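Side-chain contacts in acyl-CoA dehydrogenase (Geobacillus kaustophilus, PDB 2PG0), which probably catalyses the FAD-dependent alpha-beta dehydrogenation of carrier-bound acyl chains, introducing a double bond into the lipid chain: residues Leu245-Glu248 with Arg249-Ala253; Ala325-Trp328 with Ile329-Ala333; Ser365-Tyr368 with Ala369-Glu373. All coordinates share one frame; numbering follows the deposited sequence.

How the interactions relate
All three contacts lie in the C-terminal family region, each between neighbours along the chain. Interactions 1 and 2 are continuous helical stretches of about two and a half turns, on helices 237-273 and 319-343, and pack directly: Val252 CG1 lies 4.0 Å from Lys326 CE. Interaction 3 is the turn entering helix 372-382 and rests on both. Interactions 2 and 3 are buried, interaction 1 partly so. Their chemistry follows their place: a guanidinium over aliphatic carbon in 245-253, tryptophan, thioether and aliphatic packing in 325-333, and cofactor hydroxyl bonding in 365-373. A buried lysine of 325-333 ties into the turn 365-373.

Interaction 1: residues Leu245-Glu248 with Arg249-Ala253; sequences LQQE and RLVVA
Arg249 folds back along the preceding helical turn and sets its guanidinium group over Leu245. The evidence is planar geometry: Leu245 CB lies 3.9 Å above the guanidinium plane, over its centre, while Leu245 CD1 approaches Arg249 NH2 at 3.8 Å. With CG anti to the carbonyl carbon (chi1 -72°) and the chain extended from CG to NE, the arginine methylenes run past the Leu245 carbonyl, CD coming within 3.4 Å of Leu245 O. That oxygen is itself taken by Arg249 N, at 2.9 Å and nearly straight (168° at the hydrogen). The same i to i+4 pattern recurs from Val252 N to Glu248 O, 3.1 Å, in helix 237-273, part of the mainly helical C-terminal domain characteristic of acyl-CoA dehydrogenases; the helix is kinked at Gln246 and Gln247, whose N atoms lack a bond to the preceding turn. The polar end of Arg249 is directed by a partner outside this turn, since NE donates to Ala369 O. Cutting the side chain back to an alanine is likely to deprive Ala369 O of this donor and to open a gap beside Leu245 and Val322. Glu248 takes another direction, its extended chain reaching the loops at Met129 and Ala369, its side chain about 6 Å at nearest approach from a bound FAD. Val252 CG2 packs 3.6 Å from Glu248 O, and the same valine touches Lys326 and Thr330 of helix 319-343.

Interaction 2: residues Ala325-Trp328 with Ile329-Ala333; sequences AKWW and ITEMA
Trp328 and Met332, one turn apart, make a CH-pi contact. Met332 CB stands 4.2 Å from the centroid of the six-membered ring of Trp328 and 19° off its normal, so it lies over the face, displaced toward the rim. A Met-aromatic contact accompanies it, the sulfur SD of Met332 coming in obliquely, 3.9 Å from the same Trp328 centroid and 54° off the normal, though its closeness is doubtful because the modelled sulfur crowds the rim carbons. Having CG anti to the backbone N (chi1 -161°) directs the thioether past those rim atoms, CZ3 and CH2 of Trp328. Apolar packing flanks this pair: Ile329 CG1 is 4.0 Å from Trp328 CE3, and Ile329 CD1 reaches back to Ala325 CB at 4.3 Å. Trp327 is met differently, at its edge, where Glu331 CG lies in the ring plane 3.9 Å from Trp327 CE3. These side chains radiate from helix 319-343 within the C-terminal helical bundle of the acyl-CoA dehydrogenase fold. Met332 and Ile329 touch both helix 237-273 and helix 285-313, while Trp328 packs on Leu300 of the second subunit, and Trp327 NE1 is hydrogen-bonded to Thr296 OG1 of that subunit. Among polar contacts, Lys326 O accepts Thr330 N at 3.3 Å from above its carbonyl plane, and Thr330 OG1 sits 2.8 Å from the same oxygen. That hydroxyl also pairs with Asn372 ND2, an amide nitrogen shared with Glu331 OE2, and Glu331 OE1 forms a salt bridge with Lys334. Lys326 NZ is hydrogen-bonded to Asn372 OD1, Gly370 O and Ser365 O, three oxygens that would probably stabilise its positive charge in this buried setting.

Interaction 3: residues Ser365-Tyr368 with Ala369-Glu373; sequences SAIY and AGTNE. With FAD (flavin-adenine dinucleotide), chain C.
The ribose hydroxyl O2B of FAD is gripped by two side chains: it donates to Glu373 OE1 at 2.7 Å and accepts from Thr371 OG1 at 2.9 Å. Thr371 holds its OG1 between the backbone N and the carbonyl carbon (chi1 64°), where it can also accept from Met374 N. A bend at chi2, 74°, turns the Glu373 carboxylate back to O2B, and its OE2 forms a salt bridge with Arg290 of the third subunit. Across the turn, Asn372 N donates to Ala366 O at 3.0 Å, a somewhat bent bond with 139° at the hydrogen. The Asn372 amide, its OD1 hydrogen-bonded to Lys326 NZ, lies alongside Ala366, with ND2 3.4 Å from Ala366 CB. Gly370 adopts backbone angles at which a beta carbon would collide with the carbonyl oxygen of Ala369. Further along the cofactor, Tyr368 presents its ring edge to the flavin: CD2 is 3.5 Å from FAD C7, and the flavin methyl C7M lies in the plane of the Tyr368 ring. Ile367 CG2 reaches FAD O3' at 3.7 Å. The turn leads into an N-capped helix, Thr371 being the N-cap of helix 372-382, within the FAD site between subunits.

Interaction 1: residues Leu245-Glu248 with Arg249-Ala253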
loop_
_atom_site.group_PDB
_atom_site.type_symbol
_atom_site.label_atom_id
_atom_site.label_comp_id
_atom_site.label_asym_id
_atom_site.label_seq_id
_atom_site.Cartn_x
_atom_site.Cartn_y
_atom_site.Cartn_z
ATOM N N LEU A 245 -11.111 -16.090 24.039
ATOM C CA LEU A 245 -10.629 -15.646 22.724
ATOM C C LEU A 245 -9.449 -14.650 22.783
ATOM O O LEU A 245 -8.712 -14.529 21.800
ATOM C CB LEU A 245 -11.789 -15.137 21.840
ATOM C CG LEU A 245 -12.611 -16.214 21.099
ATOM C CD1 LEU A 245 -14.005 -15.716 20.719
ATOM C CD2 LEU A 245 -11.895 -16.747 19.863
ATOM N N GLN A 246 -9.262 -13.962 23.916
ATOM C CA GLN A 246 -8.071 -13.113 24.126
ATOM C C GLN A 246 -6.790 -13.949 23.992
ATOM O O GLN A 246 -5.921 -13.619 23.191
ATOM C CB GLN A 246 -8.105 -12.351 25.472
ATOM C CG GLN A 246 -6.792 -11.571 25.808
ATOM C CD GLN A 246 -6.842 -10.707 27.087
ATOM O OE1 GLN A 246 -7.725 -9.851 27.259
ATOM N NE2 GLN A 246 -5.863 -10.906 27.971
ATOM N N GLN A 247 -6.685 -15.035 24.764
ATOM C CA GLN A 247 -5.531 -15.933 24.635
ATOM C C GLN A 247 -5.450 -16.574 23.244
ATOM O O GLN A 247 -4.360 -16.683 22.680
ATOM C CB GLN A 247 -5.503 -16.990 25.751
ATOM C CG GLN A 247 -4.273 -17.913 25.691
ATOM C CD GLN A 247 -3.848 -18.438 27.052
ATOM O OE1 GLN A 247 -3.642 -17.671 27.998
ATOM N NE2 GLN A 247 -3.694 -19.752 27.152
ATOM N N GLU A 248 -6.596 -16.993 22.697
ATOM C CA GLU A 248 -6.642 -17.600 21.355
ATOM C C GLU A 248 -6.018 -16.682 20.287
ATOM O O GLU A 248 -5.144 -17.104 19.516
ATOM C CB GLU A 248 -8.077 -17.992 20.961
ATOM C CG GLU A 248 -8.170 -18.683 19.583
ATOM C CD GLU A 248 -9.553 -19.263 19.261
ATOM O OE1 GLU A 248 -10.298 -19.648 20.192
ATOM O OE2 GLU A 248 -9.889 -19.353 18.057
ATOM N N ARG A 249 -6.470 -15.431 20.259
ATOM C CA ARG A 249 -5.949 -14.445 19.316
ATOM C C ARG A 249 -4.462 -14.153 19.534
ATOM O O ARG A 249 -3.718 -13.944 18.568
ATOM C CB ARG A 249 -6.806 -13.174 19.340
ATOM C CG ARG A 249 -8.158 -13.420 18.683
ATOM C CD ARG A 249 -9.259 -12.491 19.153
ATOM N NE ARG A 249 -10.532 -12.933 18.581
ATOM C CZ ARG A 249 -11.736 -12.502 18.961
ATOM N NH1 ARG A 249 -11.858 -11.610 19.935
ATOM N NH2 ARG A 249 -12.825 -12.978 18.360
ATOM N N LEU A 250 -4.033 -14.165 20.796
ATOM C CA LEU A 250 -2.622 -13.974 21.126
ATOM C C LEU A 250 -1.766 -15.112 20.569
ATOM O O LEU A 250 -0.667 -14.875 20.059
ATOM C CB LEU A 250 -2.417 -13.823 22.643
ATOM C CG LEU A 250 -0.995 -13.503 23.141
ATOM C CD1 LEU A 250 -0.380 -12.293 22.403
ATOM C CD2 LEU A 250 -0.985 -13.280 24.652
ATOM N N VAL A 251 -2.269 -16.339 20.678
ATOM C CA VAL A 251 -1.557 -17.515 20.167
ATOM C C VAL A 251 -1.374 -17.425 18.650
ATOM O O VAL A 251 -0.282 -17.664 18.130
ATOM C CB VAL A 251 -2.275 -18.826 20.598
ATOM C CG1 VAL A 251 -1.741 -20.028 19.839
ATOM C CG2 VAL A 251 -2.117 -19.029 22.116
ATOM N N VAL A 252 -2.439 -17.046 17.946
ATOM C CA VAL A 252 -2.354 -16.822 16.502
ATOM C C VAL A 252 -1.345 -15.723 16.151
ATOM O O VAL A 252 -0.547 -15.897 15.234
ATOM C CB VAL A 252 -3.744 -16.522 15.896
ATOM C CG1 VAL A 252 -3.627 -16.035 14.451
ATOM C CG2 VAL A 252 -4.614 -17.780 15.981
ATOM N N ALA A 253 -1.364 -14.617 16.895
ATOM C CA ALA A 253 -0.410 -13.529 16.674
ATOM C C ALA A 253 1.029 -14.008 16.863
ATOM O O ALA A 253 1.905 -13.673 16.061
ATOM C CB ALA A 253 -0.708 -12.350 17.597
#

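Interaction 2: residues Ala325-Trp328 with Ile329-Ala333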
loop_
_atom_site.group_PDB
_atom_site.type_symbol
_atom_site.label_atom_id
_atom_site.label_comp_id
_atom_site.label_asym_id
_atom_site.label_seq_id
_atom_site.Cartn_x
_atom_site.Cartn_y
_atom_site.Cartn_z
ATOM N N ALA A 325 -2.782 -6.838 17.516
ATOM C CA ALA A 325 -1.691 -7.775 17.262
ATOM C C ALA A 325 -2.101 -8.835 16.231
ATOM O O ALA A 325 -1.392 -9.056 15.247
ATOM C CB ALA A 325 -1.234 -8.423 18.578
ATOM N N LYS A 326 -3.271 -9.437 16.430
ATOM C CA LYS A 326 -3.755 -10.499 15.545
ATOM C C LYS A 326 -3.893 -10.053 14.085
ATOM O O LYS A 326 -3.348 -10.698 13.199
ATOM C CB LYS A 326 -5.072 -11.076 16.069
ATOM C CG LYS A 326 -5.450 -12.443 15.484
ATOM C CD LYS A 326 -6.134 -12.276 14.124
ATOM C CE LYS A 326 -6.629 -13.592 13.582
ATOM N NZ LYS A 326 -7.179 -13.468 12.216
ATOM N N TRP A 327 -4.624 -8.970 13.824
ATOM C CA TRP A 327 -4.842 -8.582 12.435
ATOM C C TRP A 327 -3.577 -8.032 11.784
ATOM O O TRP A 327 -3.244 -8.410 10.662
ATOM C CB TRP A 327 -6.065 -7.649 12.256
ATOM C CG TRP A 327 -5.803 -6.168 12.383
ATOM C CD1 TRP A 327 -6.051 -5.383 13.470
ATOM C CD2 TRP A 327 -5.262 -5.297 11.374
ATOM N NE1 TRP A 327 -5.687 -4.080 13.212
ATOM C CE2 TRP A 327 -5.198 -4.000 11.932
ATOM C CE3 TRP A 327 -4.815 -5.492 10.062
ATOM C CZ2 TRP A 327 -4.709 -2.900 11.221
ATOM C CZ3 TRP A 327 -4.328 -4.395 9.347
ATOM C CH2 TRP A 327 -4.276 -3.116 9.934
ATOM N N TRP A 328 -2.863 -7.161 12.488
ATOM C CA TRP A 328 -1.720 -6.491 11.878
ATOM C C TRP A 328 -0.563 -7.450 11.597
ATOM O O TRP A 328 0.032 -7.393 10.525
ATOM C CB TRP A 328 -1.250 -5.298 12.711
ATOM C CG TRP A 328 -0.286 -4.448 11.948
ATOM C CD1 TRP A 328 -0.589 -3.381 11.138
ATOM C CD2 TRP A 328 1.138 -4.601 11.897
ATOM N NE1 TRP A 328 0.562 -2.859 10.599
ATOM C CE2 TRP A 328 1.637 -3.585 11.047
ATOM C CE3 TRP A 328 2.044 -5.484 12.504
ATOM C CZ2 TRP A 328 3.002 -3.433 10.784
ATOM C CZ3 TRP A 328 3.401 -5.334 12.244
ATOM C CH2 TRP A 328 3.867 -4.314 11.390
ATOM N N ILE A 329 -0.271 -8.332 12.550
ATOM C CA ILE A 329 0.827 -9.295 12.389
ATOM C C ILE A 329 0.510 -10.336 11.304
ATOM O O ILE A 329 1.386 -10.703 10.516
ATOM C CB ILE A 329 1.259 -9.952 13.727
ATOM C CG1 ILE A 329 1.870 -8.896 14.657
ATOM C CG2 ILE A 329 2.307 -11.043 13.481
ATOM C CD1 ILE A 329 2.096 -9.368 16.108
ATOM N N THR A 330 -0.733 -10.806 11.254
ATOM C CA THR A 330 -1.107 -11.757 10.202
ATOM C C THR A 330 -1.006 -11.125 8.805
ATOM O O THR A 330 -0.466 -11.745 7.886
ATOM C CB THR A 330 -2.471 -12.450 10.443
ATOM O OG1 THR A 330 -3.525 -11.474 10.533
ATOM C CG2 THR A 330 -2.426 -13.323 11.706
ATOM N N GLU A 331 -1.502 -9.893 8.644
ATOM C CA GLU A 331 -1.349 -9.185 7.362
ATOM C C GLU A 331 0.122 -8.951 7.024
ATOM O O GLU A 331 0.522 -9.109 5.876
ATOM C CB GLU A 331 -2.113 -7.858 7.331
ATOM C CG GLU A 331 -3.635 -7.996 7.348
ATOM C CD GLU A 331 -4.215 -8.858 6.211
ATOM O OE1 GLU A 331 -3.594 -8.989 5.135
ATOM O OE2 GLU A 331 -5.325 -9.394 6.401
ATOM N N MET A 332 0.915 -8.593 8.034
ATOM C CA MET A 332 2.346 -8.353 7.856
ATOM C C MET A 332 3.054 -9.630 7.394
ATOM O O MET A 332 3.896 -9.592 6.506
ATOM C CB MET A 332 2.959 -7.869 9.164
ATOM C CG MET A 332 4.279 -7.164 9.008
ATOM S SD MET A 332 5.126 -7.193 10.593
ATOM C CE MET A 332 5.613 -8.944 10.596
ATOM N N ALA A 333 2.679 -10.762 7.985
ATOM C CA ALA A 333 3.290 -12.038 7.637
ATOM C C ALA A 333 2.901 -12.447 6.213
ATOM O O ALA A 333 3.712 -13.016 5.480
ATOM C CB ALA A 333 2.912 -13.103 8.656
#

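Interaction 3: residues Ser365-Tyr368 with Ala369-Glu373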
loop_
_atom_site.group_PDB
_atom_site.type_symbol
_atom_site.label_atom_id
_atom_site.label_comp_id
_atom_site.label_asym_id
_atom_site.label_seq_id
_atom_site.Cartn_x
_atom_site.Cartn_y
_atom_site.Cartn_z
ATOM N N SER A 365 -4.147 -17.467 8.485
ATOM C CA SER A 365 -4.014 -16.818 9.787
ATOM C C SER A 365 -4.850 -15.532 9.882
ATOM O O SER A 365 -5.206 -15.121 10.966
ATOM C CB SER A 365 -2.544 -16.568 10.144
ATOM O OG SER A 365 -1.966 -15.556 9.342
ATOM N N ALA A 366 -5.177 -14.940 8.733
ATOM C CA ALA A 366 -6.011 -13.731 8.654
ATOM C C ALA A 366 -7.503 -14.058 8.781
ATOM O O ALA A 366 -8.348 -13.162 8.909
ATOM C CB ALA A 366 -5.731 -13.002 7.337
ATOM N N ILE A 367 -7.815 -15.348 8.762
ATOM C CA ILE A 367 -9.194 -15.828 8.742
ATOM C C ILE A 367 -9.596 -16.461 10.071
ATOM O O ILE A 367 -10.617 -16.082 10.650
ATOM C CB ILE A 367 -9.434 -16.794 7.549
ATOM C CG1 ILE A 367 -9.273 -16.040 6.223
ATOM C CG2 ILE A 367 -10.832 -17.431 7.612
ATOM C CD1 ILE A 367 -9.134 -16.945 4.994
ATOM N N TYR A 368 -8.807 -17.410 10.571
ATOM C CA TYR A 368 -9.227 -18.113 11.791
ATOM C C TYR A 368 -8.911 -17.338 13.077
ATOM O O TYR A 368 -8.182 -16.343 13.038
ATOM C CB TYR A 368 -8.760 -19.579 11.823
ATOM C CG TYR A 368 -7.268 -19.852 11.718
ATOM C CD1 TYR A 368 -6.333 -19.140 12.478
ATOM C CD2 TYR A 368 -6.802 -20.884 10.906
ATOM C CE1 TYR A 368 -4.965 -19.424 12.396
ATOM C CE2 TYR A 368 -5.442 -21.175 10.818
ATOM C CZ TYR A 368 -4.533 -20.444 11.563
ATOM O OH TYR A 368 -3.192 -20.748 11.469
ATOM N N ALA A 369 -9.493 -17.802 14.189
ATOM C CA ALA A 369 -9.517 -17.097 15.479
ATOM C C ALA A 369 -10.253 -15.750 15.382
ATOM O O ALA A 369 -10.079 -14.873 16.225
ATOM C CB ALA A 369 -8.103 -16.927 16.058
ATOM N N GLY A 370 -11.095 -15.621 14.359
ATOM C CA GLY A 370 -11.792 -14.370 14.063
ATOM C C GLY A 370 -11.107 -13.716 12.885
ATOM O O GLY A 370 -9.894 -13.514 12.911
ATOM N N THR A 371 -11.869 -13.391 11.842
ATOM C CA THR A 371 -11.285 -12.741 10.670
ATOM C C THR A 371 -10.704 -11.382 11.044
ATOM O O THR A 371 -11.080 -10.788 12.059
ATOM C CB THR A 371 -12.314 -12.493 9.553
ATOM O OG1 THR A 371 -13.303 -11.566 10.027
ATOM C CG2 THR A 371 -12.974 -13.787 9.114
ATOM N N ASN A 372 -9.796 -10.886 10.213
ATOM C CA ASN A 372 -9.183 -9.582 10.467
ATOM C C ASN A 372 -10.219 -8.451 10.395
ATOM O O ASN A 372 -10.071 -7.416 11.059
ATOM C CB ASN A 372 -7.968 -9.371 9.550
ATOM C CG ASN A 372 -6.773 -10.223 9.969
ATOM O OD1 ASN A 372 -6.828 -10.930 10.985
ATOM N ND2 ASN A 372 -5.679 -10.132 9.216
ATOM N N GLU A 373 -11.292 -8.679 9.631
ATOM C CA GLU A 373 -12.428 -7.747 9.594
ATOM C C GLU A 373 -13.115 -7.715 10.957
ATOM O O GLU A 373 -13.513 -6.644 11.431
ATOM C CB GLU A 373 -13.436 -8.131 8.506
ATOM C CG GLU A 373 -12.927 -7.968 7.069
ATOM C CD GLU A 373 -11.918 -9.033 6.628
ATOM O OE1 GLU A 373 -11.935 -10.184 7.142
ATOM O OE2 GLU A 373 -11.092 -8.701 5.747
HETATM P PA FAD C . -17.749 -15.695 7.171
HETATM O O1A FAD C . -18.867 -16.238 6.332
HETATM O O2A FAD C . -18.147 -15.415 8.598
HETATM O O5B FAD C . -17.163 -14.357 6.478
HETATM C C5B FAD C . -16.762 -14.369 5.116
HETATM C C4B FAD C . -16.081 -13.035 4.809
HETATM O O4B FAD C . -17.000 -11.983 5.063
HETATM C C3B FAD C . -14.881 -12.806 5.727
HETATM O O3B FAD C . -13.843 -12.146 5.036
HETATM C C2B FAD C . -15.417 -11.871 6.784
HETATM O O2B FAD C . -14.411 -11.096 7.410
HETATM C C1B FAD C . -16.415 -11.054 5.962
HETATM N N9A FAD C . -17.399 -10.406 6.848
HETATM C C8A FAD C . -18.376 -11.013 7.600
HETATM N N7A FAD C . -19.041 -10.057 8.285
HETATM C C5A FAD C . -18.502 -8.855 7.982
HETATM C C6A FAD C . -18.799 -7.561 8.397
HETATM N N6A FAD C . -19.707 -7.360 9.357
HETATM N N1A FAD C . -18.053 -6.507 7.909
HETATM C C2A FAD C . -17.024 -6.722 7.009
HETATM N N3A FAD C . -16.739 -8.009 6.587
HETATM C C4A FAD C . -17.465 -9.058 7.076
HETATM N N1 FAD C . -13.521 -22.844 13.801
HETATM C C2 FAD C . -13.702 -23.437 15.038
HETATM O O2 FAD C . -14.720 -23.189 15.690
HETATM N N3 FAD C . -12.750 -24.317 15.536
HETATM C C4 FAD C . -11.621 -24.605 14.796
HETATM O O4 FAD C . -10.787 -25.398 15.240
HETATM C C4X FAD C . -11.431 -23.996 13.551
HETATM N N5 FAD C . -10.299 -24.272 12.800
HETATM C C5X FAD C . -10.119 -23.698 11.555
HETATM C C6 FAD C . -8.984 -24.017 10.819
HETATM C C7 FAD C . -8.788 -23.440 9.567
HETATM C C7M FAD C . -7.539 -23.807 8.816
HETATM C C8 FAD C . -9.741 -22.540 9.053
HETATM C C8M FAD C . -9.597 -21.880 7.710
HETATM C C9 FAD C . -10.877 -22.232 9.790
HETATM C C9A FAD C . -11.075 -22.804 11.051
HETATM N N10 FAD C . -12.205 -22.498 11.813
HETATM C C10 FAD C . -12.391 -23.109 13.050
HETATM C "C1'" FAD C . -13.223 -21.477 11.351
HETATM C "C2'" FAD C . -12.752 -20.013 11.290
HETATM O "O2'" FAD C . -12.669 -19.396 12.558
HETATM C "C3'" FAD C . -13.751 -19.262 10.416
HETATM O "O3'" FAD C . -13.459 -19.612 9.080
HETATM C "C4'" FAD C . -13.729 -17.735 10.581
HETATM O "O4'" FAD C . -14.203 -17.332 11.853
HETATM C "C5'" FAD C . -14.556 -17.030 9.505
HETATM O "O5'" FAD C . -15.858 -17.581 9.423
HETATM P P FAD C . -16.416 -18.050 7.992
HETATM O O1P FAD C . -15.431 -18.974 7.323
HETATM O O2P FAD C . -17.767 -18.688 8.158
HETATM O O3P FAD C . -16.494 -16.703 7.100
#